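Putative TIM-barrel metal-dependent hydrolase (Mycobacterium avium subsp. paratuberculosis S397, PDB 4DZI) probably catalyses metal-dependent hydrolysis of a substrate not yet identified, using a two-metal site of the amidohydrolase family that holds cadmium ions in this crystal. Local coordinates at residues C[297-302]-C[323-328]; C[120-125]-C[191-196]; C[44-47]-C[52-55]. All blocks are in the same frame, centred on the assembly; numbering follows the deposited sequence.

Contact 1. Residues C[297-302]-C[323-328]; sequences YFVHRL and EQLRNN. With SO4 (sulfate ion), chain J.
V299 and L302 of one helix meet L325 of another in a small, buried, purely apolar contact in the helical layer outside the barrel. The evidence is a pair of methyl contacts: V299 CG1 lies 4.0 Å from L325 CD2, and L302 CD2 lies 4.3 Å from L325 CD1. V299 was modelled in two conformers, which makes the first value the less certain one. L325 thus spreads its two methyls between two residues less than one helical turn apart. Its CG stands anti to the backbone N (chi1 174°), which carries the fork out to the neighbouring helix. The CA atoms of V299 and L325 are 8.9 Å apart, and the two side chains run at a slant to each other. Helices 298-312 and 321-328 follow each other between parallel strands 289-292 and 329-331 of the TIM-barrel fold; V299 also packs on I331 and on helix 339-346. On the side of its helix turned from L325, R301 bends at chi2 (115°) and chi3 to reach a sulfate, probably from the crystallisation liquor. R301 NH2 donates to sulfate O3 over 2.7 Å at 158°, with that oxygen in the guanidinium plane, while NH1 pairs with D265. R266 and R305 from both subunits also bind this sulfate, which places it at the dimer interface.

Contact 2. Residues C[120-125]-C[191-196]; sequences MLPTFG and LVLVRP
L121 and P122 face L193 across the inside of the TIM barrel, where the C-terminal ends of strands 115-121 and 192-193 approach without being neighbours in a sheet. Strand 163-165 pairs with the first, and the chain just after it, at P167, bonds to the backbone of L193. This separation explains why the nearest CA atoms, those of L121 and L193, stay 8.5 Å apart and side chains alone bridge the interval. L193 projects directly at the opposite segment. Its CG is anti to the carbonyl carbon (chi1 -59°), and the isopropyl fork is turned to L121 and P122. L121 starts out across the line between the segments and then turns its end inward: its CD2 is 4.2 Å from L193 CD1 and almost equally far, 4.3 Å, from L193 CD2, so that it sits against both methyls of the fork. A third leucine, L191, comes up more loosely, its CD2 4.7 Å from L121 CD2. The L121 side chain also packs on D13 and H230, both cadmium ligands, and lies about 5 Å from a bound cadmium ion, consistent with this apolar cluster lining the base of the metal site. T123 OG1, just beyond, is hydrogen-bonded to H359, another metal ligand. The tightest point is at the proline ring, where P122 CD sits 3.4 Å from L193 CD1, closer than usual van der Waals contact, with P122 CG behind it at 4.0 Å from that methyl.

Contact 3. Residues C[44-47]-C[52-55]; sequences RTWA and RVNH
The indole of W46 is approached obliquely by two groups of the partner segment, V53 CG1 and the imidazole of H55, in a beta hairpin formed by strands 45-49 and 52-53. V53 CG1 is 3.9 Å from W46 CE3. H55 turns an edge to the indole: its CE1 lies 3.9 Å from W46 CZ3, an atom close to the plane of the imidazole. At its far end the indole meets a third flat group from its own segment, just before the strand, with W46 CH2 3.3 Å above the plane of the R44 guanidinium and over its centre. The torsion chi1 of W46, -58°, sets CG anti to the carbonyl carbon and leads the six-membered ring toward V53 and H55, while NE1 is held by D41 OD2. R44 NH2 in turn bonds to the carbonyl of P58. A47, next in the strand, instead sends its CB to the other side of the hairpin, against M38 and F124, and is buried. W46, by contrast, is partly exposed, and V53 and H55 lie at the surface. The backbones are joined at A47 and N54. N54 N donates to A47 O over 2.8 Å, nearly straight at 165°. The return bond of a regular hydrogen-bonded antiparallel pair is missing, because A47 N and N54 O stand 4.8 Å apart, too far for a direct bond. One water bridges the two, accepting from A47 N at 2.8 Å and donating to N54 O at 2.7 Å.

In the fold
Contacts 1 and 2 are buried and apolar, made by methyl and ring carbons alone, whereas contact 3 is a surface contact that adds a direct backbone hydrogen bond and a bridging water. Their places differ too: the centre of contact 2 is about 5 Å from that of the chain, inside the barrel near the cadmium site, and those of contacts 1 and 3 are about 17 Å and 22 Å from it, among the covering helices and on a separate antiparallel sheet. Contacts 1 and 3 fall on opposite sides of the chain's centre. Contacts 2 and 3 touch: F124 CE1 is 3.7 Å from A47 CB, so the hairpin rests on the loop that follows strand 115-121.

Contact 1. Residues C[297-302]-C[323-328]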
loop_
_atom_site.group_PDB
_atom_site.type_symbol
_atom_site.label_atom_id
_atom_site.label_comp_id
_atom_site.label_asym_id
_atom_site.label_seq_id
_atom_site.Cartn_x
_atom_site.Cartn_y
_atom_site.Cartn_z
ATOM N N TYR C 297 -11.316 0.491 6.216
ATOM C CA TYR C 297 -10.571 1.715 5.864
ATOM C C TYR C 297 -10.052 1.683 4.442
ATOM O O TYR C 297 -9.795 2.736 3.854
ATOM C CB TYR C 297 -9.376 1.798 6.788
ATOM C CG TYR C 297 -8.630 3.101 6.817
ATOM C CD1 TYR C 297 -9.246 4.251 7.206
ATOM C CD2 TYR C 297 -7.272 3.135 6.506
ATOM C CE1 TYR C 297 -8.548 5.451 7.282
ATOM C CE2 TYR C 297 -6.568 4.314 6.575
ATOM C CZ TYR C 297 -7.210 5.464 6.966
ATOM O OH TYR C 297 -6.486 6.637 7.069
ATOM N N PHE C 298 -9.858 0.500 3.875
ATOM C CA PHE C 298 -9.383 0.418 2.505
ATOM C C PHE C 298 -10.305 1.084 1.462
ATOM O O PHE C 298 -9.855 1.496 0.378
ATOM C CB PHE C 298 -9.103 -1.033 2.066
ATOM C CG PHE C 298 -10.348 -1.844 1.767
ATOM C CD1 PHE C 298 -10.867 -1.899 0.470
ATOM C CD2 PHE C 298 -10.939 -2.613 2.752
ATOM C CE1 PHE C 298 -12.008 -2.635 0.162
ATOM C CE2 PHE C 298 -12.064 -3.366 2.450
ATOM C CZ PHE C 298 -12.593 -3.387 1.157
ATOM N N VAL C 299 -11.599 1.171 1.756
ATOM C CA VAL C 299 -12.576 1.590 0.758
ATOM C C VAL C 299 -12.295 2.978 0.202
ATOM O O VAL C 299 -12.364 3.212 -0.991
ATOM C CB VAL C 299 -13.991 1.582 1.372
ATOM C CG1 VAL C 299 -15.034 2.016 0.353
ATOM C CG2 VAL C 299 -14.311 0.193 1.891
ATOM N N HIS C 300 -12.013 3.907 1.081
ATOM C CA HIS C 300 -11.926 5.256 0.556
ATOM C C HIS C 300 -10.728 5.456 -0.350
ATOM O O HIS C 300 -10.840 6.167 -1.331
ATOM C CB HIS C 300 -12.027 6.311 1.636
ATOM C CG HIS C 300 -10.786 6.445 2.439
ATOM N ND1 HIS C 300 -10.413 5.512 3.346
ATOM C CD2 HIS C 300 -9.816 7.445 2.470
ATOM C CE1 HIS C 300 -9.240 5.885 3.910
ATOM N NE2 HIS C 300 -8.880 7.072 3.379
ATOM N N ARG C 301 -9.585 4.835 -0.051
ATOM C CA ARG C 301 -8.435 4.956 -0.978
ATOM C C ARG C 301 -8.716 4.238 -2.263
ATOM O O ARG C 301 -8.323 4.686 -3.332
ATOM C CB ARG C 301 -7.127 4.386 -0.376
ATOM C CG ARG C 301 -6.692 5.044 0.927
ATOM C CD ARG C 301 -6.747 4.052 2.093
ATOM N NE ARG C 301 -5.883 2.904 1.805
ATOM C CZ ARG C 301 -5.836 1.809 2.559
ATOM N NH1 ARG C 301 -6.615 1.754 3.637
ATOM N NH2 ARG C 301 -5.045 0.768 2.224
ATOM N N LEU C 302 -9.363 3.079 -2.162
ATOM C CA LEU C 302 -9.670 2.304 -3.344
ATOM C C LEU C 302 -10.591 3.125 -4.264
ATOM O O LEU C 302 -10.363 3.172 -5.480
ATOM C CB LEU C 302 -10.291 0.948 -2.946
ATOM C CG LEU C 302 -10.691 0.060 -4.124
ATOM C CD1 LEU C 302 -9.498 -0.434 -4.923
ATOM C CD2 LEU C 302 -11.474 -1.162 -3.596
ATOM N N GLU C 323 -19.321 2.081 -8.675
ATOM C CA GLU C 323 -20.655 1.512 -8.539
ATOM C C GLU C 323 -20.600 -0.018 -8.433
ATOM O O GLU C 323 -21.425 -0.619 -7.749
ATOM C CB GLU C 323 -21.562 1.970 -9.681
ATOM C CG GLU C 323 -21.909 3.455 -9.558
ATOM C CD GLU C 323 -22.387 3.836 -8.157
ATOM O OE1 GLU C 323 -23.386 3.238 -7.711
ATOM O OE2 GLU C 323 -21.779 4.723 -7.497
ATOM N N GLN C 324 -19.636 -0.633 -9.113
ATOM C CA GLN C 324 -19.418 -2.078 -8.970
ATOM C C GLN C 324 -19.019 -2.388 -7.555
ATOM O O GLN C 324 -19.517 -3.341 -6.984
ATOM C CB GLN C 324 -18.367 -2.609 -9.945
ATOM C CG GLN C 324 -18.853 -2.579 -11.396
ATOM C CD GLN C 324 -17.811 -3.103 -12.342
ATOM O OE1 GLN C 324 -16.620 -3.044 -12.047
ATOM N NE2 GLN C 324 -18.247 -3.630 -13.493
ATOM N N LEU C 325 -18.134 -1.579 -6.975
ATOM C CA LEU C 325 -17.789 -1.786 -5.548
ATOM C C LEU C 325 -19.028 -1.719 -4.652
ATOM O O LEU C 325 -19.228 -2.576 -3.775
ATOM C CB LEU C 325 -16.722 -0.790 -5.077
ATOM C CG LEU C 325 -16.371 -0.791 -3.585
ATOM C CD1 LEU C 325 -15.659 -2.097 -3.179
ATOM C CD2 LEU C 325 -15.499 0.436 -3.285
ATOM N N ARG C 326 -19.867 -0.706 -4.870
ATOM C CA ARG C 326 -21.047 -0.488 -4.052
ATOM C C ARG C 326 -22.119 -1.538 -4.289
ATOM O O ARG C 326 -22.901 -1.843 -3.381
ATOM C CB ARG C 326 -21.659 0.884 -4.323
ATOM C CG ARG C 326 -20.695 1.982 -3.968
ATOM C CD ARG C 326 -21.221 3.384 -4.314
ATOM N NE ARG C 326 -20.556 4.336 -3.433
ATOM C CZ ARG C 326 -20.189 5.566 -3.769
ATOM N NH1 ARG C 326 -20.436 6.013 -5.001
ATOM N NH2 ARG C 326 -19.566 6.335 -2.864
ATOM N N ASN C 327 -22.185 -2.066 -5.506
ATOM C CA ASN C 327 -23.229 -3.027 -5.845
ATOM C C ASN C 327 -22.894 -4.470 -5.490
ATOM O O ASN C 327 -23.772 -5.205 -5.047
ATOM C CB ASN C 327 -23.515 -2.995 -7.342
ATOM C CG ASN C 327 -24.726 -3.827 -7.718
ATOM O OD1 ASN C 327 -25.858 -3.473 -7.377
ATOM N ND2 ASN C 327 -24.500 -4.929 -8.427
ATOM N N ASN C 328 -21.636 -4.873 -5.681
ATOM C CA ASN C 328 -21.292 -6.285 -5.606
ATOM C C ASN C 328 -20.556 -6.733 -4.348
ATOM O O ASN C 328 -20.304 -7.918 -4.200
ATOM C CB ASN C 328 -20.477 -6.694 -6.823
ATOM C CG ASN C 328 -21.269 -6.579 -8.107
ATOM O OD1 ASN C 328 -21.548 -5.466 -8.574
ATOM N ND2 ASN C 328 -21.635 -7.726 -8.689
HETATM S S SO4 J . -2.081 2.140 0.874
HETATM O O1 SO4 J . -1.433 2.472 -0.379
HETATM O O2 SO4 J . -2.917 3.207 1.488
HETATM O O3 SO4 J . -3.078 1.128 0.423
HETATM O O4 SO4 J . -1.386 1.406 1.916
#

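Contact 2. Residues C[120-125]-C[191-196]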
loop_
_atom_site.group_PDB
_atom_site.type_symbol
_atom_site.label_atom_id
_atom_site.label_comp_id
_atom_site.label_asym_id
_atom_site.label_seq_id
_atom_site.Cartn_x
_atom_site.Cartn_y
_atom_site.Cartn_z
ATOM N N MET C 120 -18.399 -19.905 9.610
ATOM C CA MET C 120 -17.306 -20.563 10.348
ATOM C C MET C 120 -16.102 -20.649 9.414
ATOM O O MET C 120 -16.176 -21.256 8.330
ATOM C CB MET C 120 -17.715 -21.967 10.827
ATOM C CG MET C 120 -18.646 -21.942 12.041
ATOM S SD MET C 120 -17.891 -21.298 13.570
ATOM C CE MET C 120 -16.630 -22.528 13.800
ATOM N N LEU C 121 -15.009 -19.998 9.820
ATOM C CA LEU C 121 -13.904 -19.698 8.922
ATOM C C LEU C 121 -12.624 -20.251 9.540
ATOM O O LEU C 121 -12.542 -20.391 10.747
ATOM C CB LEU C 121 -13.781 -18.159 8.747
ATOM C CG LEU C 121 -15.113 -17.489 8.394
ATOM C CD1 LEU C 121 -14.938 -15.991 8.268
ATOM C CD2 LEU C 121 -15.654 -18.011 7.070
ATOM N N PRO C 122 -11.614 -20.554 8.707
ATOM C CA PRO C 122 -10.420 -21.215 9.185
ATOM C C PRO C 122 -9.519 -20.299 10.002
ATOM O O PRO C 122 -9.629 -19.059 9.950
ATOM C CB PRO C 122 -9.664 -21.611 7.889
ATOM C CG PRO C 122 -10.588 -21.322 6.758
ATOM C CD PRO C 122 -11.502 -20.222 7.281
ATOM N N THR C 123 -8.617 -20.927 10.755
ATOM C CA THR C 123 -7.570 -20.208 11.463
ATOM C C THR C 123 -6.231 -20.604 10.831
ATOM O O THR C 123 -5.655 -19.839 10.043
ATOM C CB THR C 123 -7.634 -20.443 12.996
ATOM O OG1 THR C 123 -8.921 -19.982 13.464
ATOM C CG2 THR C 123 -6.522 -19.638 13.695
ATOM N N PHE C 124 -5.758 -21.806 11.131
ATOM C CA PHE C 124 -4.572 -22.344 10.442
ATOM C C PHE C 124 -4.702 -22.325 8.911
ATOM O O PHE C 124 -3.736 -22.058 8.215
ATOM C CB PHE C 124 -4.326 -23.778 10.943
ATOM C CG PHE C 124 -3.155 -24.478 10.297
ATOM C CD1 PHE C 124 -1.850 -24.203 10.685
ATOM C CD2 PHE C 124 -3.372 -25.431 9.310
ATOM C CE1 PHE C 124 -0.778 -24.851 10.086
ATOM C CE2 PHE C 124 -2.298 -26.102 8.724
ATOM C CZ PHE C 124 -1.000 -25.807 9.106
ATOM N N GLY C 125 -5.879 -22.628 8.362
ATOM C CA GLY C 125 -6.009 -22.802 6.938
ATOM C C GLY C 125 -5.696 -21.522 6.154
ATOM O O GLY C 125 -5.383 -21.599 4.965
ATOM N N LEU C 191 -21.036 -20.249 0.802
ATOM C CA LEU C 191 -19.995 -19.188 0.790
ATOM C C LEU C 191 -18.686 -19.923 0.520
ATOM O O LEU C 191 -18.479 -21.027 1.067
ATOM C CB LEU C 191 -19.919 -18.466 2.156
ATOM C CG LEU C 191 -18.791 -17.432 2.360
ATOM C CD1 LEU C 191 -18.932 -16.233 1.419
ATOM C CD2 LEU C 191 -18.795 -16.957 3.804
ATOM N N VAL C 192 -17.823 -19.390 -0.356
ATOM C CA VAL C 192 -16.507 -20.005 -0.529
ATOM C C VAL C 192 -15.445 -18.938 -0.241
ATOM O O VAL C 192 -15.682 -17.747 -0.490
ATOM C CB VAL C 192 -16.280 -20.582 -1.943
ATOM C CG1 VAL C 192 -17.420 -21.519 -2.329
ATOM C CG2 VAL C 192 -16.145 -19.451 -2.952
ATOM N N LEU C 193 -14.288 -19.356 0.243
ATOM C CA LEU C 193 -13.205 -18.398 0.503
ATOM C C LEU C 193 -12.159 -18.496 -0.593
ATOM O O LEU C 193 -11.666 -19.580 -0.884
ATOM C CB LEU C 193 -12.512 -18.721 1.837
ATOM C CG LEU C 193 -13.471 -18.691 3.013
ATOM C CD1 LEU C 193 -12.651 -19.003 4.272
ATOM C CD2 LEU C 193 -14.159 -17.338 3.143
ATOM N N VAL C 194 -11.805 -17.368 -1.201
ATOM C CA VAL C 194 -10.646 -17.329 -2.068
ATOM C C VAL C 194 -9.662 -16.405 -1.374
ATOM O O VAL C 194 -10.075 -15.420 -0.764
ATOM C CB VAL C 194 -11.028 -16.773 -3.462
ATOM C CG1 VAL C 194 -9.778 -16.471 -4.312
ATOM C CG2 VAL C 194 -11.911 -17.784 -4.216
ATOM N N ARG C 195 -8.384 -16.760 -1.414
ATOM C CA ARG C 195 -7.418 -15.980 -0.666
ATOM C C ARG C 195 -7.228 -14.574 -1.278
ATOM O O ARG C 195 -7.079 -14.445 -2.483
ATOM C CB ARG C 195 -6.092 -16.718 -0.610
ATOM C CG ARG C 195 -5.082 -16.025 0.312
ATOM C CD ARG C 195 -3.840 -16.886 0.541
ATOM N NE ARG C 195 -3.204 -17.199 -0.741
ATOM C CZ ARG C 195 -1.932 -16.955 -1.040
ATOM N NH1 ARG C 195 -1.106 -16.381 -0.158
ATOM N NH2 ARG C 195 -1.466 -17.318 -2.238
ATOM N N PRO C 196 -7.203 -13.529 -0.437
ATOM C CA PRO C 196 -7.003 -12.157 -0.985
ATOM C C PRO C 196 -5.518 -11.937 -1.279
ATOM O O PRO C 196 -4.807 -11.315 -0.502
ATOM C CB PRO C 196 -7.478 -11.232 0.151
ATOM C CG PRO C 196 -7.356 -12.079 1.402
ATOM C CD PRO C 196 -7.640 -13.509 0.965
#

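Contact 3. Residues C[44-47]-C[52-55]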
loop_
_atom_site.group_PDB
_atom_site.type_symbol
_atom_site.label_atom_id
_atom_site.label_comp_id
_atom_site.label_asym_id
_atom_site.label_seq_id
_atom_site.Cartn_x
_atom_site.Cartn_y
_atom_site.Cartn_z
ATOM N N ARG C 44 7.333 -29.539 21.304
ATOM C CA ARG C 44 6.479 -28.660 20.514
ATOM C C ARG C 44 6.193 -29.342 19.204
ATOM O O ARG C 44 7.002 -30.141 18.719
ATOM C CB ARG C 44 7.156 -27.317 20.235
ATOM C CG ARG C 44 7.214 -26.342 21.397
ATOM C CD ARG C 44 7.894 -25.042 20.978
ATOM N NE ARG C 44 7.061 -24.234 20.088
ATOM C CZ ARG C 44 7.406 -23.032 19.622
ATOM N NH1 ARG C 44 8.579 -22.488 19.944
ATOM N NH2 ARG C 44 6.578 -22.368 18.825
ATOM N N THR C 45 5.023 -29.039 18.641
ATOM C CA THR C 45 4.669 -29.492 17.317
ATOM C C THR C 45 4.817 -28.356 16.315
ATOM O O THR C 45 4.473 -27.194 16.602
ATOM C CB THR C 45 3.210 -29.975 17.293
ATOM O OG1 THR C 45 3.082 -31.046 18.208
ATOM C CG2 THR C 45 2.796 -30.447 15.917
ATOM N N TRP C 46 5.314 -28.697 15.130
ATOM C CA TRP C 46 5.577 -27.709 14.079
ATOM C C TRP C 46 4.876 -28.108 12.821
ATOM O O TRP C 46 4.881 -29.295 12.432
ATOM C CB TRP C 46 7.074 -27.608 13.788
ATOM C CG TRP C 46 7.888 -27.244 14.991
ATOM C CD1 TRP C 46 8.451 -28.107 15.930
ATOM C CD2 TRP C 46 8.224 -25.902 15.452
ATOM N NE1 TRP C 46 9.116 -27.403 16.900
ATOM C CE2 TRP C 46 9.015 -26.074 16.673
ATOM C CE3 TRP C 46 7.971 -24.620 14.981
ATOM C CZ2 TRP C 46 9.516 -24.993 17.379
ATOM C CZ3 TRP C 46 8.484 -23.539 15.696
ATOM C CH2 TRP C 46 9.243 -23.721 16.865
ATOM N N ALA C 47 4.249 -27.136 12.166
ATOM C CA ALA C 47 3.653 -27.409 10.859
ATOM C C ALA C 47 4.770 -27.285 9.832
ATOM O O ALA C 47 5.420 -26.245 9.738
ATOM C CB ALA C 47 2.571 -26.369 10.554
ATOM N N ARG C 52 9.131 -27.293 4.571
ATOM C CA ARG C 52 9.619 -26.075 5.216
ATOM C C ARG C 52 8.791 -25.740 6.441
ATOM O O ARG C 52 7.574 -25.690 6.376
ATOM C CB ARG C 52 9.592 -24.924 4.212
ATOM C CG ARG C 52 9.989 -23.595 4.794
ATOM C CD ARG C 52 9.892 -22.527 3.708
ATOM N NE ARG C 52 10.515 -21.264 4.094
ATOM C CZ ARG C 52 10.343 -20.116 3.443
ATOM N NH1 ARG C 52 9.552 -20.060 2.378
ATOM N NH2 ARG C 52 10.956 -19.019 3.860
ATOM N N VAL C 53 9.453 -25.504 7.573
ATOM C CA VAL C 53 8.724 -25.166 8.784
ATOM C C VAL C 53 7.986 -23.874 8.556
ATOM O O VAL C 53 8.554 -22.912 8.054
ATOM C CB VAL C 53 9.672 -25.029 9.975
ATOM C CG1 VAL C 53 8.880 -24.664 11.225
ATOM C CG2 VAL C 53 10.424 -26.365 10.179
ATOM N N ASN C 54 6.707 -23.845 8.934
ATOM C CA ASN C 54 5.884 -22.652 8.712
ATOM C C ASN C 54 5.592 -21.997 10.051
ATOM O O ASN C 54 5.482 -22.684 11.038
ATOM C CB ASN C 54 4.565 -23.087 8.054
ATOM C CG ASN C 54 3.651 -21.928 7.761
ATOM O OD1 ASN C 54 2.730 -21.668 8.514
ATOM N ND2 ASN C 54 3.892 -21.237 6.652
ATOM N N HIS C 55 5.442 -20.674 10.075
ATOM C CA HIS C 55 5.313 -19.974 11.333
ATOM C C HIS C 55 4.077 -19.131 11.393
ATOM O O HIS C 55 3.983 -18.233 12.218
ATOM C CB HIS C 55 6.564 -19.117 11.591
ATOM C CG HIS C 55 7.828 -19.931 11.720
ATOM N ND1 HIS C 55 8.104 -20.685 12.817
ATOM C CD2 HIS C 55 8.906 -20.102 10.836
ATOM C CE1 HIS C 55 9.292 -21.309 12.639
ATOM N NE2 HIS C 55 9.778 -20.950 11.423
HETATM O O HOH W 1 4.416 -24.415 12.881
#